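Local structure of putative Acetyltransferase from the GNAT family (Novosphingobium aromaticivorans DSM 12444, 3EC4) at residues Ser126-Trp129 against Arg130-Gln133; Arg172-Ala175 against Ala176-Ile179; Arg180-Ile183 against Ala184-Ala188; Ser200-Ser203 against Ala204-Tyr208. The protein probably acts as an acyltransferase of the GNAT family, moving an acyl group, most likely from an acyl-coenzyme A donor, to an acceptor that is not known. All coordinates share one frame; numbering follows the deposited sequence.

All four contacts are local, each closing a turn or two of the chain, so they follow in series and none encloses another. Interaction 1 closes a tight turn in the loop between helix 109-118 and strand 134-139. Interactions 2 and 3 adjoin on helix 174-188, the crossover helix between parallel strands 157-165 and 192-198, with centres about 13 Å apart. Interaction 4 starts helix 202-210 after strand 192-198. Interactions 2 and 4 are the pair whose side chains touch: Ile-179 CD1 packs 3.6 Å from Tyr-208 CE1, and Ala-176 CB lies 3.9 Å from Leu-207 CD1, tying the first half of helix 174-188 to the later part of helix 202-210.

Interaction 1: Ser126-Trp129 against Arg130-Gln133; sequences SGTW and RYGQ
Arg-130 lays its aliphatic chain over one face of the Trp-129 indole. Its CG stands 3.8 Å from the centroid of the six-membered ring and 17° off the ring normal, the geometry of a CH-pi contact. Beyond CG the chain runs extended to NE, and the guanidinium then turns so that its plane lies 45° from that of the indole. The two flat groups are therefore not stacked; Trp-129 CZ2 simply sits over one face of the guanidinium, offset toward its rim and 3.5 Å from Arg-130 NE. The indole reaches this place because chi1 of 67° sets Trp-129 CG between the backbone N and the carbonyl carbon, which brings the ring over the Arg-130 amide and side chain. Within the protein the ring also rests on Val-109 and Met-112 of helix 109-118. Underneath, Arg-130 N donates to Gly-127 O at 2.9 Å and Tyr-131 N to Thr-128 O at 3.0 Å. Tyr-131 CB comes within 3.2 Å of Thr-128 O, while its ring meets Tyr-37 edge-to-face. A water donates to both Trp-129 O and Gly-132 O, joining two carbonyls that could not bond each other. Two successive i to i+3 bonds of this kind are characteristic of a short 3-10 turn, here in the loop leading into strand 134-139.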
loop_
_atom_site.group_PDB
_atom_site.type_symbol
_atom_site.label_atom_id
_atom_site.label_comp_id
_atom_site.label_asym_id
_atom_site.label_seq_id
_atom_site.Cartn_x
_atom_site.Cartn_y
_atom_site.Cartn_z
ATOM N N SER A 126 1.764 -4.754 -12.919
ATOM C CA SER A 126 2.722 -5.765 -13.357
ATOM C C SER A 126 3.962 -5.855 -12.469
ATOM O O SER A 126 4.495 -6.950 -12.261
ATOM C CB SER A 126 3.155 -5.439 -14.785
ATOM O OG SER A 126 3.727 -4.158 -14.843
ATOM N N GLY A 127 4.446 -4.714 -11.955
ATOM C CA GLY A 127 5.692 -4.696 -11.180
ATOM C C GLY A 127 5.577 -4.378 -9.691
ATOM O O GLY A 127 6.582 -4.114 -9.045
ATOM N N THR A 128 4.352 -4.405 -9.166
ATOM C CA THR A 128 4.086 -4.115 -7.751
ATOM C C THR A 128 4.893 -5.059 -6.816
ATOM O O THR A 128 5.316 -4.656 -5.740
ATOM C CB THR A 128 2.582 -4.196 -7.455
ATOM O OG1 THR A 128 1.873 -3.269 -8.302
ATOM C CG2 THR A 128 2.291 -3.880 -5.979
ATOM N N TRP A 129 5.130 -6.295 -7.247
ATOM C CA TRP A 129 5.913 -7.241 -6.443
ATOM C C TRP A 129 7.323 -6.753 -6.226
ATOM O O TRP A 129 8.019 -7.270 -5.348
ATOM C CB TRP A 129 5.953 -8.621 -7.093
ATOM C CG TRP A 129 6.723 -8.688 -8.423
ATOM C CD1 TRP A 129 6.251 -8.368 -9.677
ATOM C CD2 TRP A 129 8.073 -9.098 -8.603
ATOM N NE1 TRP A 129 7.215 -8.577 -10.605
ATOM C CE2 TRP A 129 8.349 -9.027 -9.978
ATOM C CE3 TRP A 129 9.070 -9.565 -7.733
ATOM C CZ2 TRP A 129 9.595 -9.369 -10.507
ATOM C CZ3 TRP A 129 10.310 -9.903 -8.256
ATOM C CH2 TRP A 129 10.561 -9.803 -9.630
ATOM N N ARG A 130 7.804 -5.830 -7.070
ATOM C CA ARG A 130 9.156 -5.301 -6.882
ATOM C C ARG A 130 9.239 -4.174 -5.856
ATOM O O ARG A 130 10.343 -3.681 -5.617
ATOM C CB ARG A 130 9.770 -4.786 -8.189
ATOM C CG ARG A 130 9.722 -5.722 -9.370
ATOM C CD ARG A 130 10.562 -5.184 -10.509
ATOM N NE ARG A 130 10.789 -6.224 -11.513
ATOM C CZ ARG A 130 10.000 -6.442 -12.565
ATOM N NH1 ARG A 130 8.921 -5.692 -12.782
ATOM N NH2 ARG A 130 10.294 -7.420 -13.417
ATOM N N TYR A 131 8.105 -3.785 -5.259
ATOM C CA TYR A 131 8.049 -2.599 -4.376
ATOM C C TYR A 131 8.869 -2.867 -3.124
ATOM O O TYR A 131 9.451 -1.959 -2.548
ATOM C CB TYR A 131 6.609 -2.284 -4.001
ATOM C CG TYR A 131 6.164 -0.853 -4.071
ATOM C CD1 TYR A 131 6.936 0.178 -3.543
ATOM C CD2 TYR A 131 4.944 -0.537 -4.642
ATOM C CE1 TYR A 131 6.469 1.501 -3.594
ATOM C CE2 TYR A 131 4.474 0.744 -4.684
ATOM C CZ TYR A 131 5.241 1.764 -4.177
ATOM O OH TYR A 131 4.759 3.057 -4.220
ATOM N N GLY A 132 8.911 -4.136 -2.718
ATOM C CA GLY A 132 9.689 -4.580 -1.566
ATOM C C GLY A 132 9.519 -6.073 -1.342
ATOM O O GLY A 132 9.126 -6.809 -2.255
ATOM N N GLN A 133 9.805 -6.514 -0.122
ATOM C CA GLN A 133 9.764 -7.943 0.201
ATOM C C GLN A 133 8.338 -8.423 0.292
ATOM O O GLN A 133 7.514 -7.819 0.971
ATOM C CB GLN A 133 10.432 -8.212 1.537
ATOM C CG GLN A 133 10.539 -9.706 1.889
ATOM C CD GLN A 133 11.453 -10.460 0.969
ATOM O OE1 GLN A 133 12.586 -10.039 0.749
ATOM N NE2 GLN A 133 10.970 -11.570 0.405
HETATM O O HOH W 1 10.278 -7.868 -4.439
#

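Interaction 2: Arg172-Ala175 against Ala176-Ile179; sequences RGLA and ARLI
Gly-173 O lies against the base of the Arg-177 side chain: CG of Arg-177 is 3.4 Å from it. The same oxygen accepts from Arg-177 N at 3.3 Å, a long bond but a straight one, with 166° at the hydrogen. The next two bonds are shorter, Leu-178 N to Leu-174 O and Ile-179 N to Ala-175 O both measuring 2.9 Å. Leu-178 CG and Ile-179 CG1, each set beside its own backbone N, lean back to 3.4 Å from the carbonyl oxygens of Leu-174 and Ala-175 respectively. Further out, Leu-174 CD2 and Arg-177 NH1 approach to 3.7 Å as their side chains cross obliquely. A bend at chi3 of Arg-177 (62°) turns its head back toward the start of the helix, where a water bridges NH1 to Arg-172 O. Its NE forms a salt bridge with Asp-98, which fixes the outer end of the chain. Leu-174 and Leu-178 rest on Ala-145 of strand 142-149. Gly-173 holds the N-cap position with a positive phi of 81°, a conformation suited to glycine. Gly-173 and Ala-175 also fit the last conserved places of the Q/R-x-x-G-x-G/A signature, so this helix start is consistent with motif A of the GNAT fold, whose backbone amides in relatives bind the coenzyme A pyrophosphate.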
loop_
_atom_site.group_PDB
_atom_site.type_symbol
_atom_site.label_atom_id
_atom_site.label_comp_id
_atom_site.label_asym_id
_atom_site.label_seq_id
_atom_site.Cartn_x
_atom_site.Cartn_y
_atom_site.Cartn_z
ATOM N N ARG A 172 -8.059 -19.199 8.566
ATOM C CA ARG A 172 -6.998 -20.070 9.129
ATOM C C ARG A 172 -5.842 -19.302 9.781
ATOM O O ARG A 172 -4.840 -19.891 10.130
ATOM C CB ARG A 172 -6.359 -20.923 8.039
ATOM C CG ARG A 172 -7.349 -21.703 7.235
ATOM C CD ARG A 172 -6.633 -22.723 6.404
ATOM N NE ARG A 172 -7.547 -23.220 5.387
ATOM C CZ ARG A 172 -7.340 -24.309 4.656
ATOM N NH1 ARG A 172 -6.253 -25.038 4.827
ATOM N NH2 ARG A 172 -8.233 -24.650 3.740
ATOM N N GLY A 173 -5.965 -17.996 9.913
ATOM C CA GLY A 173 -4.911 -17.191 10.545
ATOM C C GLY A 173 -3.732 -16.836 9.661
ATOM O O GLY A 173 -2.666 -16.418 10.140
ATOM N N LEU A 174 -3.905 -16.959 8.360
ATOM C CA LEU A 174 -2.746 -16.750 7.459
ATOM C C LEU A 174 -2.319 -15.307 7.408
ATOM O O LEU A 174 -1.093 -15.011 7.476
ATOM C CB LEU A 174 -3.009 -17.287 6.072
ATOM C CG LEU A 174 -3.304 -18.787 6.064
ATOM C CD1 LEU A 174 -3.490 -19.298 4.631
ATOM C CD2 LEU A 174 -2.255 -19.566 6.839
ATOM N N ALA A 175 -3.297 -14.414 7.277
ATOM C CA ALA A 175 -3.020 -12.971 7.193
ATOM C C ALA A 175 -2.211 -12.463 8.379
ATOM O O ALA A 175 -1.208 -11.777 8.185
ATOM C CB ALA A 175 -4.321 -12.158 7.055
ATOM N N ALA A 176 -2.607 -12.840 9.591
ATOM C CA ALA A 176 -1.910 -12.445 10.793
ATOM C C ALA A 176 -0.461 -12.919 10.772
ATOM O O ALA A 176 0.462 -12.129 10.984
ATOM C CB ALA A 176 -2.614 -12.983 12.015
ATOM N N ARG A 177 -0.262 -14.188 10.428
ATOM C CA ARG A 177 1.084 -14.739 10.366
ATOM C C ARG A 177 1.969 -14.053 9.324
ATOM O O ARG A 177 3.130 -13.773 9.584
ATOM C CB ARG A 177 1.044 -16.236 10.159
ATOM C CG ARG A 177 0.500 -16.995 11.365
ATOM C CD ARG A 177 0.102 -18.369 10.958
ATOM N NE ARG A 177 1.250 -19.115 10.455
ATOM C CZ ARG A 177 1.150 -20.239 9.765
ATOM N NH1 ARG A 177 -0.034 -20.807 9.533
ATOM N NH2 ARG A 177 2.246 -20.813 9.322
ATOM N N LEU A 178 1.403 -13.720 8.170
ATOM C CA LEU A 178 2.133 -12.988 7.125
ATOM C C LEU A 178 2.491 -11.553 7.543
ATOM O O LEU A 178 3.624 -11.098 7.306
ATOM C CB LEU A 178 1.312 -12.990 5.838
ATOM C CG LEU A 178 1.371 -14.378 5.146
ATOM C CD1 LEU A 178 0.242 -14.640 4.166
ATOM C CD2 LEU A 178 2.760 -14.542 4.417
ATOM N N ILE A 179 1.539 -10.837 8.140
ATOM C CA ILE A 179 1.851 -9.516 8.691
ATOM C C ILE A 179 3.007 -9.606 9.712
ATOM O O ILE A 179 3.934 -8.795 9.693
ATOM C CB ILE A 179 0.597 -8.835 9.287
ATOM C CG1 ILE A 179 -0.403 -8.521 8.167
ATOM C CG2 ILE A 179 1.020 -7.533 10.055
ATOM C CD1 ILE A 179 -1.866 -8.322 8.574
HETATM O O HOH W 2 -2.414 -20.487 11.568
#

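Interaction 3: Arg180-Ile183 against Ala184-Ala188; sequences RKVI and AGMAA
Met-186, present as selenomethionine, runs back along the helix toward Val-182 and Ile-183, and each of its atoms meets one of them. CB of Met-186 lies 3.6 Å from Ile-183 O. With chi1 at -67°, Met-186 CG stands beside the backbone N and passes 3.5 Å from Val-182 O, the oxygen that the Met-186 amide also uses. From there the chain is extended: Met-186 SE is 4.4 Å from Ile-183 CG2, a loose apolar contact, and Met-186 CE ends 3.6 Å from Val-182 CG1. That last approach is lateral, since the Val-182 and Met-186 side chains lie side by side and point the same way, forming one apolar ridge. Its base is fixed by the backbone. Met-186 N donates to Val-182 O at 3.2 Å with 168° at the hydrogen, and Ala-187 N donates to Ile-183 O at 2.8 Å. The Gly-185 amide is held less firmly, dividing itself between weak bonds to Lys-181 O and Val-182 O. On other faces of the helix, Arg-180 makes a cation-pi contact with Phe-96, and Lys-181 comes within about 4 Å of a bound acetate, probably from the crystallisation liquor. The ridge itself faces the sheet: Val-182 and Met-186 both rest on Val-160 of strand 157-165 and Glu-149 of strand 142-149, which seats the later turns of crossover helix 174-188 against these neighbouring strands.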
loop_
_atom_site.group_PDB
_atom_site.type_symbol
_atom_site.label_atom_id
_atom_site.label_comp_id
_atom_site.label_asym_id
_atom_site.label_seq_id
_atom_site.Cartn_x
_atom_site.Cartn_y
_atom_site.Cartn_z
ATOM N N ARG A 180 2.949 -10.571 10.614
ATOM C CA ARG A 180 4.051 -10.781 11.566
ATOM C C ARG A 180 5.394 -10.901 10.862
ATOM O O ARG A 180 6.378 -10.332 11.311
ATOM C CB ARG A 180 3.846 -12.038 12.399
ATOM C CG ARG A 180 2.730 -11.959 13.474
ATOM C CD ARG A 180 2.617 -13.297 14.137
ATOM N NE ARG A 180 1.672 -13.442 15.244
ATOM C CZ ARG A 180 1.918 -13.042 16.490
ATOM N NH1 ARG A 180 3.043 -12.429 16.787
ATOM N NH2 ARG A 180 1.024 -13.252 17.449
ATOM N N LYS A 181 5.449 -11.681 9.798
ATOM C CA LYS A 181 6.707 -11.886 9.088
ATOM C C LYS A 181 7.193 -10.592 8.452
ATOM O O LYS A 181 8.353 -10.208 8.556
ATOM C CB LYS A 181 6.547 -12.957 8.034
ATOM C CG LYS A 181 7.868 -13.332 7.373
ATOM C CD LYS A 181 8.848 -14.013 8.302
ATOM C CE LYS A 181 10.081 -14.427 7.524
ATOM N NZ LYS A 181 11.078 -15.026 8.370
ATOM N N VAL A 182 6.303 -9.896 7.774
ATOM C CA VAL A 182 6.692 -8.623 7.164
ATOM C C VAL A 182 7.267 -7.602 8.209
ATOM O O VAL A 182 8.314 -6.969 7.974
ATOM C CB VAL A 182 5.481 -7.996 6.379
ATOM C CG1 VAL A 182 5.856 -6.504 5.967
ATOM C CG2 VAL A 182 5.121 -8.813 5.135
ATOM N N ILE A 183 6.577 -7.435 9.349
ATOM C CA ILE A 183 6.983 -6.446 10.358
ATOM C C ILE A 183 8.270 -6.836 11.122
ATOM O O ILE A 183 9.004 -5.973 11.525
ATOM C CB ILE A 183 5.833 -6.033 11.310
ATOM C CG1 ILE A 183 5.396 -7.166 12.227
ATOM C CG2 ILE A 183 4.669 -5.433 10.499
ATOM C CD1 ILE A 183 4.245 -6.753 13.224
ATOM N N ALA A 184 8.547 -8.149 11.194
ATOM C CA ALA A 184 9.792 -8.659 11.735
ATOM C C ALA A 184 10.967 -8.161 10.893
ATOM O O ALA A 184 12.019 -7.771 11.431
ATOM C CB ALA A 184 9.737 -10.156 11.768
ATOM N N GLY A 185 10.804 -8.178 9.574
ATOM C CA GLY A 185 11.885 -7.749 8.670
ATOM C C GLY A 185 12.110 -6.259 8.804
ATOM O O GLY A 185 13.255 -5.791 8.875
HETATM N N MSE A 186 11.004 -5.505 8.850
HETATM C CA MSE A 186 11.069 -4.057 9.112
HETATM C C MSE A 186 11.801 -3.764 10.441
HETATM O O MSE A 186 12.793 -3.014 10.492
HETATM C CB MSE A 186 9.675 -3.455 9.110
HETATM C CG MSE A 186 9.054 -3.521 7.715
HETATM SE SE MSE A 186 7.220 -2.947 7.832
HETATM C CE MSE A 186 6.760 -3.046 5.969
ATOM N N ALA A 187 11.368 -4.451 11.485
ATOM C CA ALA A 187 12.024 -4.373 12.790
ATOM C C ALA A 187 13.516 -4.633 12.740
ATOM O O ALA A 187 14.284 -3.889 13.362
ATOM C CB ALA A 187 11.347 -5.322 13.781
ATOM N N ALA A 188 13.937 -5.694 12.040
ATOM C CA ALA A 188 15.320 -6.065 11.906
ATOM C C ALA A 188 16.140 -4.893 11.349
ATOM O O ALA A 188 17.273 -4.692 11.777
ATOM C CB ALA A 188 15.514 -7.289 11.012
#

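Interaction 4: Ser200-Ser203 against Ala204-Tyr208; sequences SNAS and AIRLY
Asn-201 caps helix 202-210 through its side chain: OD1 accepts from Ala-204 N at 3.2 Å, the classic Asn N-cap bond. This helix follows strand 192-198 in the GNAT fold. The capping end is the close-packed part. A chi1 of -162°, with CG beside the carbonyl carbon, swings the amide over the first turn, pressing Asn-201 CG to a tight 3.2 Å from Ala-204 CB. The bond itself is reasonably straight at the hydrogen, but the donor stands 65° out of the amide plane, so it does not follow a lone pair. Asn-201 O serves as well, taking the Ile-205 amide at 3.0 Å, so this one residue satisfies two amides of the first turn. Ile-205 and Tyr-208 then turn inward onto Met-87 of strand 76-88 and Ser-197 of strand 192-198. The looser part is the solvent side, where Ala-202, Ser-203 and Arg-206 gather. Arg-206 bends at chi3 and brings one guanidinium face back over the backbone. Its NH1 stays 3.7 Å from Ala-202 CB, and its NH2 is 3.5 Å from Ser-203 CA.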
loop_
_atom_site.group_PDB
_atom_site.type_symbol
_atom_site.label_atom_id
_atom_site.label_comp_id
_atom_site.label_asym_id
_atom_site.label_seq_id
_atom_site.Cartn_x
_atom_site.Cartn_y
_atom_site.Cartn_z
ATOM N N SER A 200 -13.980 1.844 7.454
ATOM C CA SER A 200 -15.123 0.956 7.584
ATOM C C SER A 200 -14.811 -0.472 8.050
ATOM O O SER A 200 -15.734 -1.189 8.444
ATOM C CB SER A 200 -15.875 0.866 6.251
ATOM O OG SER A 200 -15.130 0.074 5.309
ATOM N N ASN A 201 -13.557 -0.901 7.975
ATOM C CA ASN A 201 -13.221 -2.290 8.219
ATOM C C ASN A 201 -12.902 -2.559 9.698
ATOM O O ASN A 201 -11.744 -2.743 10.089
ATOM C CB ASN A 201 -12.120 -2.709 7.272
ATOM C CG ASN A 201 -11.998 -4.214 7.131
ATOM O OD1 ASN A 201 -12.521 -4.977 7.943
ATOM N ND2 ASN A 201 -11.248 -4.638 6.123
ATOM N N ALA A 202 -13.965 -2.630 10.486
ATOM C CA ALA A 202 -13.896 -2.813 11.941
ATOM C C ALA A 202 -13.053 -4.053 12.312
ATOM O O ALA A 202 -12.149 -3.985 13.151
ATOM C CB ALA A 202 -15.333 -2.891 12.559
ATOM N N SER A 203 -13.316 -5.147 11.607
ATOM C CA SER A 203 -12.627 -6.404 11.790
ATOM C C SER A 203 -11.105 -6.311 11.575
ATOM O O SER A 203 -10.301 -6.797 12.402
ATOM C CB SER A 203 -13.229 -7.433 10.835
ATOM O OG SER A 203 -12.505 -8.633 10.909
ATOM N N ALA A 204 -10.729 -5.734 10.448
ATOM C CA ALA A 204 -9.321 -5.541 10.069
ATOM C C ALA A 204 -8.616 -4.670 11.084
ATOM O O ALA A 204 -7.485 -4.950 11.473
ATOM C CB ALA A 204 -9.219 -4.930 8.637
ATOM N N ILE A 205 -9.241 -3.580 11.496
ATOM C CA ILE A 205 -8.635 -2.693 12.535
ATOM C C ILE A 205 -8.349 -3.447 13.841
ATOM O O ILE A 205 -7.317 -3.273 14.452
ATOM C CB ILE A 205 -9.509 -1.422 12.748
ATOM C CG1 ILE A 205 -9.524 -0.559 11.446
ATOM C CG2 ILE A 205 -9.111 -0.606 13.984
ATOM C CD1 ILE A 205 -10.608 0.505 11.445
ATOM N N ARG A 206 -9.268 -4.317 14.259
ATOM C CA ARG A 206 -9.049 -5.155 15.431
ATOM C C ARG A 206 -7.900 -6.113 15.229
ATOM O O ARG A 206 -7.116 -6.323 16.156
ATOM C CB ARG A 206 -10.339 -5.936 15.792
ATOM C CG ARG A 206 -11.443 -5.082 16.388
ATOM C CD ARG A 206 -12.600 -5.945 16.911
ATOM N NE ARG A 206 -13.255 -6.792 15.907
ATOM C CZ ARG A 206 -14.362 -6.467 15.224
ATOM N NH1 ARG A 206 -14.943 -5.296 15.386
ATOM N NH2 ARG A 206 -14.875 -7.325 14.349
ATOM N N LEU A 207 -7.761 -6.658 14.024
ATOM C CA LEU A 207 -6.685 -7.567 13.738
ATOM C C LEU A 207 -5.380 -6.816 13.863
ATOM O O LEU A 207 -4.456 -7.250 14.560
ATOM C CB LEU A 207 -6.799 -8.179 12.342
ATOM C CG LEU A 207 -5.536 -8.805 11.781
ATOM C CD1 LEU A 207 -5.061 -9.980 12.693
ATOM C CD2 LEU A 207 -5.751 -9.268 10.339
ATOM N N TYR A 208 -5.325 -5.657 13.212
ATOM C CA TYR A 208 -4.100 -4.842 13.270
ATOM C C TYR A 208 -3.757 -4.399 14.675
ATOM O O TYR A 208 -2.589 -4.455 15.048
ATOM C CB TYR A 208 -4.189 -3.657 12.317
ATOM C CG TYR A 208 -4.455 -4.044 10.892
ATOM C CD1 TYR A 208 -3.853 -5.154 10.300
ATOM C CD2 TYR A 208 -5.324 -3.280 10.123
ATOM C CE1 TYR A 208 -4.145 -5.503 8.973
ATOM C CE2 TYR A 208 -5.588 -3.610 8.806
ATOM C CZ TYR A 208 -5.009 -4.712 8.239
ATOM O OH TYR A 208 -5.338 -4.986 6.926
#